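Local coordinates for protein importin subunit beta-1 (Saccharomyces cerevisiae, PDB 5OWU) that imports proteins into the nucleus by associating with importin alpha, the adaptor that binds the classical nuclear localization signal of the cargo, at residues Leu601-Leu606 and Glu638-Tyr643; Tyr620-Leu625 and Val660-Asp665; Thr53-Arg58 and Pro109-Ala114. One frame throughout, in Å; residues are numbered along the deposited sequence.

Contact 1 of 3, residues Leu601-Leu606 and Glu638-Tyr643; sequences LFFRLL and ETFSPY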
loop_
_atom_site.group_PDB
_atom_site.type_symbol
_atom_site.label_atom_id
_atom_site.label_comp_id
_atom_site.label_asym_id
_atom_site.label_seq_id
_atom_site.Cartn_x
_atom_site.Cartn_y
_atom_site.Cartn_z
ATOM N N LEU A 601 21.832 29.183 8.417
ATOM C CA LEU A 601 21.738 28.400 7.192
ATOM C C LEU A 601 20.287 28.092 6.851
ATOM O O LEU A 601 19.858 28.243 5.698
ATOM C CB LEU A 601 22.554 27.119 7.349
ATOM C CG LEU A 601 24.041 27.338 7.593
ATOM C CD1 LEU A 601 24.742 25.993 7.832
ATOM C CD2 LEU A 601 24.660 28.124 6.434
ATOM N N PHE A 602 19.498 27.703 7.854
ATOM C CA PHE A 602 18.133 27.279 7.570
ATOM C C PHE A 602 17.324 28.434 6.991
ATOM O O PHE A 602 16.683 28.294 5.942
ATOM C CB PHE A 602 17.490 26.713 8.837
ATOM C CG PHE A 602 18.158 25.455 9.355
ATOM C CD1 PHE A 602 18.871 24.619 8.502
ATOM C CD2 PHE A 602 18.074 25.109 10.694
ATOM C CE1 PHE A 602 19.485 23.473 8.976
ATOM C CE2 PHE A 602 18.687 23.958 11.173
ATOM C CZ PHE A 602 19.391 23.139 10.311
ATOM N N PHE A 603 17.386 29.601 7.629
ATOM C CA PHE A 603 16.724 30.766 7.058
ATOM C C PHE A 603 17.202 31.025 5.637
ATOM O O PHE A 603 16.388 31.272 4.739
ATOM C CB PHE A 603 16.949 31.989 7.948
ATOM C CG PHE A 603 16.159 31.955 9.222
ATOM C CD1 PHE A 603 14.810 31.651 9.202
ATOM C CD2 PHE A 603 16.768 32.200 10.443
ATOM C CE1 PHE A 603 14.077 31.607 10.373
ATOM C CE2 PHE A 603 16.037 32.158 11.616
ATOM C CZ PHE A 603 14.692 31.861 11.579
ATOM N N ARG A 604 18.512 30.930 5.396
ATOM C CA ARG A 604 18.990 31.128 4.034
ATOM C C ARG A 604 18.322 30.137 3.094
ATOM O O ARG A 604 17.777 30.518 2.048
ATOM C CB ARG A 604 20.515 31.018 3.987
ATOM C CG ARG A 604 21.214 32.258 4.535
ATOM C CD ARG A 604 22.696 32.029 4.751
ATOM N NE ARG A 604 23.370 31.615 3.526
ATOM C CZ ARG A 604 24.615 31.152 3.480
ATOM N NH1 ARG A 604 25.328 31.035 4.592
ATOM N NH2 ARG A 604 25.146 30.792 2.319
ATOM N N LEU A 605 18.278 28.862 3.493
ATOM C CA LEU A 605 17.618 27.864 2.662
ATOM C C LEU A 605 16.155 28.212 2.448
ATOM O O LEU A 605 15.602 27.965 1.369
ATOM C CB LEU A 605 17.756 26.483 3.300
ATOM C CG LEU A 605 19.168 25.905 3.253
ATOM C CD1 LEU A 605 19.278 24.715 4.190
ATOM C CD2 LEU A 605 19.532 25.500 1.832
ATOM N N LEU A 606 15.506 28.783 3.466
ATOM C CA LEU A 606 14.098 29.137 3.332
ATOM C C LEU A 606 13.902 30.343 2.426
ATOM O O LEU A 606 12.842 30.477 1.803
ATOM C CB LEU A 606 13.485 29.410 4.709
ATOM C CG LEU A 606 13.252 28.218 5.643
ATOM C CD1 LEU A 606 12.660 28.688 6.959
ATOM C CD2 LEU A 606 12.349 27.163 5.010
ATOM N N GLU A 638 10.692 34.890 16.720
ATOM C CA GLU A 638 10.191 36.060 16.008
ATOM C C GLU A 638 10.469 35.946 14.514
ATOM O O GLU A 638 9.572 36.139 13.686
ATOM C CB GLU A 638 10.816 37.335 16.572
ATOM C CG GLU A 638 10.124 38.602 16.087
ATOM C CD GLU A 638 10.998 39.838 16.193
ATOM O OE1 GLU A 638 11.931 39.849 17.026
ATOM O OE2 GLU A 638 10.751 40.800 15.436
ATOM N N THR A 639 11.714 35.628 14.150
ATOM C CA THR A 639 12.061 35.475 12.741
ATOM C C THR A 639 11.383 34.262 12.111
ATOM O O THR A 639 11.055 34.290 10.920
ATOM C CB THR A 639 13.574 35.354 12.583
ATOM O OG1 THR A 639 14.203 36.532 13.102
ATOM C CG2 THR A 639 13.963 35.183 11.112
ATOM N N PHE A 640 11.178 33.188 12.875
ATOM C CA PHE A 640 10.619 31.972 12.291
ATOM C C PHE A 640 9.108 32.060 12.111
ATOM O O PHE A 640 8.556 31.406 11.221
ATOM C CB PHE A 640 10.978 30.768 13.162
ATOM C CG PHE A 640 10.515 29.461 12.606
ATOM C CD1 PHE A 640 10.875 29.071 11.329
ATOM C CD2 PHE A 640 9.728 28.615 13.359
ATOM C CE1 PHE A 640 10.444 27.862 10.816
ATOM C CE2 PHE A 640 9.300 27.410 12.852
ATOM C CZ PHE A 640 9.655 27.032 11.585
ATOM N N SER A 641 8.431 32.875 12.917
ATOM C CA SER A 641 6.968 32.910 12.916
ATOM C C SER A 641 6.362 33.128 11.537
ATOM O O SER A 641 5.422 32.398 11.181
ATOM C CB SER A 641 6.491 33.995 13.892
ATOM O OG SER A 641 5.089 34.179 13.784
ATOM N N PRO A 642 6.818 34.089 10.730
ATOM C CA PRO A 642 6.204 34.252 9.399
ATOM C C PRO A 642 6.281 32.990 8.559
ATOM O O PRO A 642 5.274 32.575 7.961
ATOM C CB PRO A 642 7.005 35.415 8.786
ATOM C CG PRO A 642 7.604 36.127 9.950
ATOM C CD PRO A 642 7.880 35.078 10.973
ATOM N N TYR A 643 7.456 32.356 8.511
ATOM C CA TYR A 643 7.596 31.103 7.779
ATOM C C TYR A 643 6.646 30.050 8.324
ATOM O O TYR A 643 5.942 29.378 7.565
ATOM C CB TYR A 643 9.033 30.595 7.864
ATOM C CG TYR A 643 10.060 31.528 7.280
ATOM C CD1 TYR A 643 10.179 31.690 5.910
ATOM C CD2 TYR A 643 10.928 32.225 8.102
ATOM C CE1 TYR A 643 11.122 32.537 5.378
ATOM C CE2 TYR A 643 11.870 33.072 7.581
ATOM C CZ TYR A 643 11.963 33.222 6.222
ATOM O OH TYR A 643 12.909 34.065 5.706
#
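F603 and L606 look across to F640 and Y643 from a helix that runs 29° from its neighbour in N-to-C direction, with the short axes 11.8 Å apart at their closest. The gap is bridged by side chains, with no hydrogen bond across it, and F603 does most of the bridging. Its CG lies anti to the carbonyl carbon (chi1 -73°), and the ring that follows reaches across to helix 637-649. There the methyl of T639 rests over one face of the ring as a CH-pi contact, displaced toward the rim, with T639 CG2 3.4 Å from F603 CZ. CG2, anti to the backbone N of T639, is the branch that meets the ring. At the ring's edge, near its plane, comes F640 CA, 4.0 Å from F603 CE1.

The two helices are the leading members of HEAT 14 and HEAT 15, and their meeting is one of the repeat-to-repeat seams from which a HEAT solenoid is built. Further along the seam Y643 takes over. Its ring and that of F603 are nearly parallel but slid apart, so they hardly overlap; the approach is made by F603 CD1 and Y643 CE2 at 3.6 Å. L606 then lays a methyl over one face of the tyrosine, a second CH-pi contact, with L606 CD1 3.9 Å from Y643 CG. The phenol oxygen is not part of this apolar layer: Y643 OH is hydrogen-bonded to E607 OE2, on the residue next after L606, which ties the tyrosine to the same helix that its ring packs against. F640 extends to helix 615-629, where its ring meets F619 and I622.

Contact 2 of 3, residues Tyr620-Leu625 and Val660-Asp665; sequences YAISAL and VGFIAD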
loop_
_atom_site.group_PDB
_atom_site.type_symbol
_atom_site.label_atom_id
_atom_site.label_comp_id
_atom_site.label_asym_id
_atom_site.label_seq_id
_atom_site.Cartn_x
_atom_site.Cartn_y
_atom_site.Cartn_z
ATOM N N TYR A 620 11.820 20.097 9.084
ATOM C CA TYR A 620 12.176 18.952 9.918
ATOM C C TYR A 620 13.424 19.247 10.743
ATOM O O TYR A 620 13.483 18.925 11.940
ATOM C CB TYR A 620 12.386 17.708 9.045
ATOM C CG TYR A 620 11.109 16.973 8.675
ATOM C CD1 TYR A 620 10.189 16.602 9.651
ATOM C CD2 TYR A 620 10.823 16.649 7.353
ATOM C CE1 TYR A 620 9.025 15.932 9.322
ATOM C CE2 TYR A 620 9.657 15.977 7.016
ATOM C CZ TYR A 620 8.762 15.625 8.004
ATOM O OH TYR A 620 7.602 14.961 7.681
ATOM N N ALA A 621 14.429 19.879 10.130
ATOM C CA ALA A 621 15.653 20.163 10.874
ATOM C C ALA A 621 15.439 21.275 11.898
ATOM O O ALA A 621 16.003 21.236 13.001
ATOM C CB ALA A 621 16.777 20.529 9.910
ATOM N N ILE A 622 14.633 22.278 11.552
ATOM C CA ILE A 622 14.316 23.337 12.505
ATOM C C ILE A 622 13.573 22.751 13.694
ATOM O O ILE A 622 13.856 23.079 14.850
ATOM C CB ILE A 622 13.504 24.451 11.819
ATOM C CG1 ILE A 622 14.383 25.186 10.799
ATOM C CG2 ILE A 622 12.935 25.421 12.856
ATOM C CD1 ILE A 622 13.651 26.215 9.982
ATOM N N SER A 623 12.623 21.859 13.428
ATOM C CA SER A 623 11.896 21.208 14.509
ATOM C C SER A 623 12.840 20.435 15.417
ATOM O O SER A 623 12.724 20.512 16.644
ATOM C CB SER A 623 10.826 20.283 13.937
ATOM O OG SER A 623 9.895 21.018 13.168
ATOM N N ALA A 624 13.785 19.684 14.836
ATOM C CA ALA A 624 14.749 18.966 15.667
ATOM C C ALA A 624 15.562 19.930 16.523
ATOM O O ALA A 624 15.781 19.685 17.716
ATOM C CB ALA A 624 15.676 18.120 14.792
ATOM N N LEU A 625 16.028 21.029 15.928
ATOM C CA LEU A 625 16.785 22.013 16.697
ATOM C C LEU A 625 15.948 22.597 17.836
ATOM O O LEU A 625 16.436 22.740 18.961
ATOM C CB LEU A 625 17.294 23.123 15.776
ATOM C CG LEU A 625 18.258 24.128 16.410
ATOM C CD1 LEU A 625 19.473 23.430 16.950
ATOM C CD2 LEU A 625 18.678 25.195 15.416
ATOM N N VAL A 660 2.967 21.473 11.512
ATOM C CA VAL A 660 2.260 20.913 12.663
ATOM C C VAL A 660 3.225 20.118 13.529
ATOM O O VAL A 660 3.131 20.132 14.762
ATOM C CB VAL A 660 1.073 20.043 12.215
ATOM C CG1 VAL A 660 0.454 19.322 13.418
ATOM C CG2 VAL A 660 0.020 20.885 11.529
ATOM N N GLY A 661 4.159 19.403 12.900
ATOM C CA GLY A 661 5.161 18.680 13.667
ATOM C C GLY A 661 6.066 19.599 14.461
ATOM O O GLY A 661 6.547 19.229 15.540
ATOM N N PHE A 662 6.322 20.800 13.943
ATOM C CA PHE A 662 7.018 21.807 14.736
ATOM C C PHE A 662 6.217 22.160 15.979
ATOM O O PHE A 662 6.761 22.220 17.091
ATOM C CB PHE A 662 7.270 23.063 13.905
ATOM C CG PHE A 662 7.907 24.181 14.682
ATOM C CD1 PHE A 662 9.277 24.227 14.857
ATOM C CD2 PHE A 662 7.133 25.178 15.246
ATOM C CE1 PHE A 662 9.868 25.253 15.574
ATOM C CE2 PHE A 662 7.717 26.206 15.969
ATOM C CZ PHE A 662 9.087 26.242 16.133
ATOM N N ILE A 663 4.915 22.407 15.812
ATOM C CA ILE A 663 4.084 22.693 16.981
ATOM C C ILE A 663 4.176 21.545 17.983
ATOM O O ILE A 663 4.332 21.765 19.192
ATOM C CB ILE A 663 2.628 22.971 16.560
ATOM C CG1 ILE A 663 2.570 24.163 15.609
ATOM C CG2 ILE A 663 1.760 23.252 17.795
ATOM C CD1 ILE A 663 1.203 24.399 14.993
ATOM N N ALA A 664 4.103 20.302 17.495
ATOM C CA ALA A 664 4.228 19.148 18.380
ATOM C C ALA A 664 5.539 19.187 19.151
ATOM O O ALA A 664 5.564 18.933 20.360
ATOM C CB ALA A 664 4.129 17.849 17.577
ATOM N N ASP A 665 6.641 19.511 18.472
ATOM C CA ASP A 665 7.933 19.541 19.151
ATOM C C ASP A 665 7.987 20.635 20.212
ATOM O O ASP A 665 8.387 20.376 21.353
ATOM C CB ASP A 665 9.061 19.723 18.137
ATOM C CG ASP A 665 9.533 18.409 17.566
ATOM O OD1 ASP A 665 9.710 17.462 18.362
ATOM O OD2 ASP A 665 9.709 18.314 16.331
#
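S623 points toward helix 655-669 and sets its OG against F662, and the two helices run almost parallel here, 6° apart with their axes 9.1 Å from each other. The pairing is tight: S623 CA and F662 CA are separated by 4.9 Å, a closeness consistent with the small serine side chain. F662 does not meet the serine with its face. Its CG is anti to the backbone N (chi1 176°), and S623 OG lies at the edge of the ring, in its plane, 3.7 Å from F662 CD1 and 3.4 Å from F662 CB. The hydroxyl is engaged within its own helix, hydrogen-bonded to F619 O, so it meets the phenylalanine as a packing atom.

These helices are the second members of HEAT 14 and HEAT 15, stacked side by side as successive repeats of a HEAT solenoid are. Beyond the serine the ring crosses I622 obliquely, with F662 CE1 4.1 Å from I622 CG2. An alanine in place of F662 would probably leave a gap beside I622 and deprive F640, whose ring meets this one edge-to-face, of its aromatic partner. About one turn on from F662, D665 points toward the serine's helix, its OD2 3.3 Å from S623 CB. That carboxylate oxygen also forms a salt bridge with R585 of helix 563-586, a helix that packs against S623 as well.

Contact 3 of 3, residues Thr53-Arg58 and Pro109-Ala114; sequences TKLEGR and PRIANA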
loop_
_atom_site.group_PDB
_atom_site.type_symbol
_atom_site.label_atom_id
_atom_site.label_comp_id
_atom_site.label_asym_id
_atom_site.label_seq_id
_atom_site.Cartn_x
_atom_site.Cartn_y
_atom_site.Cartn_z
ATOM N N THR A 53 -23.103 14.865 -34.297
ATOM C CA THR A 53 -22.248 15.452 -33.275
ATOM C C THR A 53 -20.844 14.863 -33.365
ATOM O O THR A 53 -20.665 13.685 -33.692
ATOM C CB THR A 53 -22.829 15.206 -31.874
ATOM O OG1 THR A 53 -24.103 15.852 -31.760
ATOM C CG2 THR A 53 -21.908 15.741 -30.784
ATOM N N LYS A 54 -19.844 15.696 -33.076
ATOM C CA LYS A 54 -18.465 15.226 -33.070
ATOM C C LYS A 54 -18.305 14.068 -32.093
ATOM O O LYS A 54 -18.939 14.031 -31.034
ATOM C CB LYS A 54 -17.516 16.359 -32.693
ATOM C CG LYS A 54 -17.478 17.498 -33.702
ATOM C CD LYS A 54 -16.655 18.657 -33.166
ATOM C CE LYS A 54 -15.388 18.879 -33.966
ATOM N NZ LYS A 54 -15.637 19.735 -35.154
ATOM N N LEU A 55 -17.429 13.126 -32.452
ATOM C CA LEU A 55 -17.242 11.919 -31.654
ATOM C C LEU A 55 -16.939 12.240 -30.197
ATOM O O LEU A 55 -17.504 11.631 -29.282
ATOM C CB LEU A 55 -16.112 11.072 -32.236
ATOM C CG LEU A 55 -16.420 9.944 -33.215
ATOM C CD1 LEU A 55 -15.182 9.058 -33.312
ATOM C CD2 LEU A 55 -17.632 9.122 -32.809
ATOM N N GLU A 56 -16.030 13.184 -29.961
ATOM C CA GLU A 56 -15.624 13.463 -28.591
ATOM C C GLU A 56 -16.775 14.010 -27.765
ATOM O O GLU A 56 -16.840 13.758 -26.557
ATOM C CB GLU A 56 -14.460 14.442 -28.581
ATOM C CG GLU A 56 -13.166 13.827 -29.031
ATOM C CD GLU A 56 -12.073 14.848 -29.101
ATOM O OE1 GLU A 56 -11.815 15.502 -28.071
ATOM O OE2 GLU A 56 -11.486 15.003 -30.187
ATOM N N GLY A 57 -17.678 14.772 -28.388
ATOM C CA GLY A 57 -18.848 15.258 -27.676
ATOM C C GLY A 57 -19.812 14.146 -27.312
ATOM O O GLY A 57 -20.428 14.178 -26.247
ATOM N N ARG A 58 -19.959 13.151 -28.193
ATOM C CA ARG A 58 -20.826 12.011 -27.903
ATOM C C ARG A 58 -20.255 11.166 -26.766
ATOM O O ARG A 58 -20.968 10.792 -25.815
ATOM C CB ARG A 58 -20.995 11.170 -29.170
ATOM C CG ARG A 58 -21.511 11.954 -30.386
ATOM C CD ARG A 58 -21.419 11.140 -31.671
ATOM N NE ARG A 58 -22.159 9.888 -31.580
ATOM C CZ ARG A 58 -22.198 8.959 -32.534
ATOM N NH1 ARG A 58 -21.543 9.133 -33.670
ATOM N NH2 ARG A 58 -22.896 7.846 -32.347
ATOM N N PRO A 109 -15.620 1.941 -32.138
ATOM C CA PRO A 109 -15.345 1.332 -30.820
ATOM C C PRO A 109 -15.326 2.310 -29.658
ATOM O O PRO A 109 -15.551 1.889 -28.515
ATOM C CB PRO A 109 -13.968 0.666 -31.014
ATOM C CG PRO A 109 -13.359 1.341 -32.173
ATOM C CD PRO A 109 -14.501 1.731 -33.075
ATOM N N ARG A 110 -15.049 3.596 -29.897
ATOM C CA ARG A 110 -15.066 4.568 -28.806
ATOM C C ARG A 110 -16.493 4.845 -28.339
ATOM O O ARG A 110 -16.745 5.011 -27.134
ATOM C CB ARG A 110 -14.397 5.865 -29.251
ATOM C CG ARG A 110 -12.895 5.749 -29.481
ATOM C CD ARG A 110 -12.228 7.116 -29.410
ATOM N NE ARG A 110 -12.225 7.798 -30.691
ATOM C CZ ARG A 110 -12.158 9.118 -30.841
ATOM N NH1 ARG A 110 -12.112 9.927 -29.787
ATOM N NH2 ARG A 110 -12.153 9.632 -32.056
ATOM N N ILE A 111 -17.434 4.903 -29.285
ATOM C CA ILE A 111 -18.848 5.018 -28.939
ATOM C C ILE A 111 -19.280 3.793 -28.152
ATOM O O ILE A 111 -19.947 3.898 -27.114
ATOM C CB ILE A 111 -19.699 5.189 -30.213
ATOM C CG1 ILE A 111 -19.384 6.515 -30.914
ATOM C CG2 ILE A 111 -21.201 5.080 -29.895
ATOM C CD1 ILE A 111 -19.744 7.756 -30.117
ATOM N N ALA A 112 -18.889 2.610 -28.638
ATOM C CA ALA A 112 -19.261 1.359 -27.989
ATOM C C ALA A 112 -18.719 1.282 -26.566
ATOM O O ALA A 112 -19.417 0.833 -25.652
ATOM C CB ALA A 112 -18.748 0.185 -28.823
ATOM N N ASN A 113 -17.472 1.703 -26.362
ATOM C CA ASN A 113 -16.881 1.697 -25.025
ATOM C C ASN A 113 -17.616 2.654 -24.086
ATOM O O ASN A 113 -17.986 2.287 -22.958
ATOM C CB ASN A 113 -15.398 2.069 -25.119
ATOM C CG ASN A 113 -14.638 1.782 -23.834
ATOM O OD1 ASN A 113 -14.788 0.723 -23.236
ATOM N ND2 ASN A 113 -13.821 2.730 -23.406
ATOM N N ALA A 114 -17.829 3.901 -24.526
ATOM C CA ALA A 114 -18.566 4.841 -23.679
ATOM C C ALA A 114 -19.945 4.294 -23.334
ATOM O O ALA A 114 -20.387 4.348 -22.173
ATOM C CB ALA A 114 -18.687 6.191 -24.381
HETATM O O HOH W 1 -11.307 12.410 -31.498
#
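A bend at chi3 of R110 (-88°) sets its NE off the line of the chain, and the guanidinium that follows comes to lie beside L55 and E56. I111, with chi1 and chi2 both near -65°, directs CD1 at R58. L55 and R110 cross at about a right angle, with L55 CD1 3.3 Å from R110 NH2, while L55 CB lies over one face of the guanidinium. E56 CG approaches the same group at its edge. The carboxylate and guanidinium make no direct contact; one water joins them, donating to E56 OE2 at 2.9 Å and accepting from R110 NH2 at 3.0 Å, and the opposite charges are close enough that they probably still attract each other.

Deeper in, L55 CD2 packs 3.7 Å from I111 CG1, and I111 CD1 sits over one face of the R58 guanidinium, 3.5 Å from R58 NE. That NE is hydrogen-bonded to L48 O, a bond that is likely to steady the guanidinium whose face the methyl covers. K54 is the N-cap of helix 55-67, in HEAT 2, and the contact joins this helix's first turn to that of helix 109-126, in HEAT 3; helix 3-15 packs against the first of them and helix 149-165 against the second.

From the N terminus, contact 3 comes first: it closes a loop of 50 residues, mostly helical, and ties HEAT 2 to HEAT 3. The chain then runs on through many further repeats before contact 1 opens at 601-606. Contact 2 opens at 620-625, before contact 1 closes at 638-643, and itself closes at 660-665, so the two loops cross. This alternation follows from two-helix repeats: first helix joins first helix, second joins second, and both contacts bind HEAT 14 to HEAT 15. Their centres lie about 13 Å apart and they share one aromatic and aliphatic core. Contact 3 stands clear, its nearest atoms about 40 Å from contact 2.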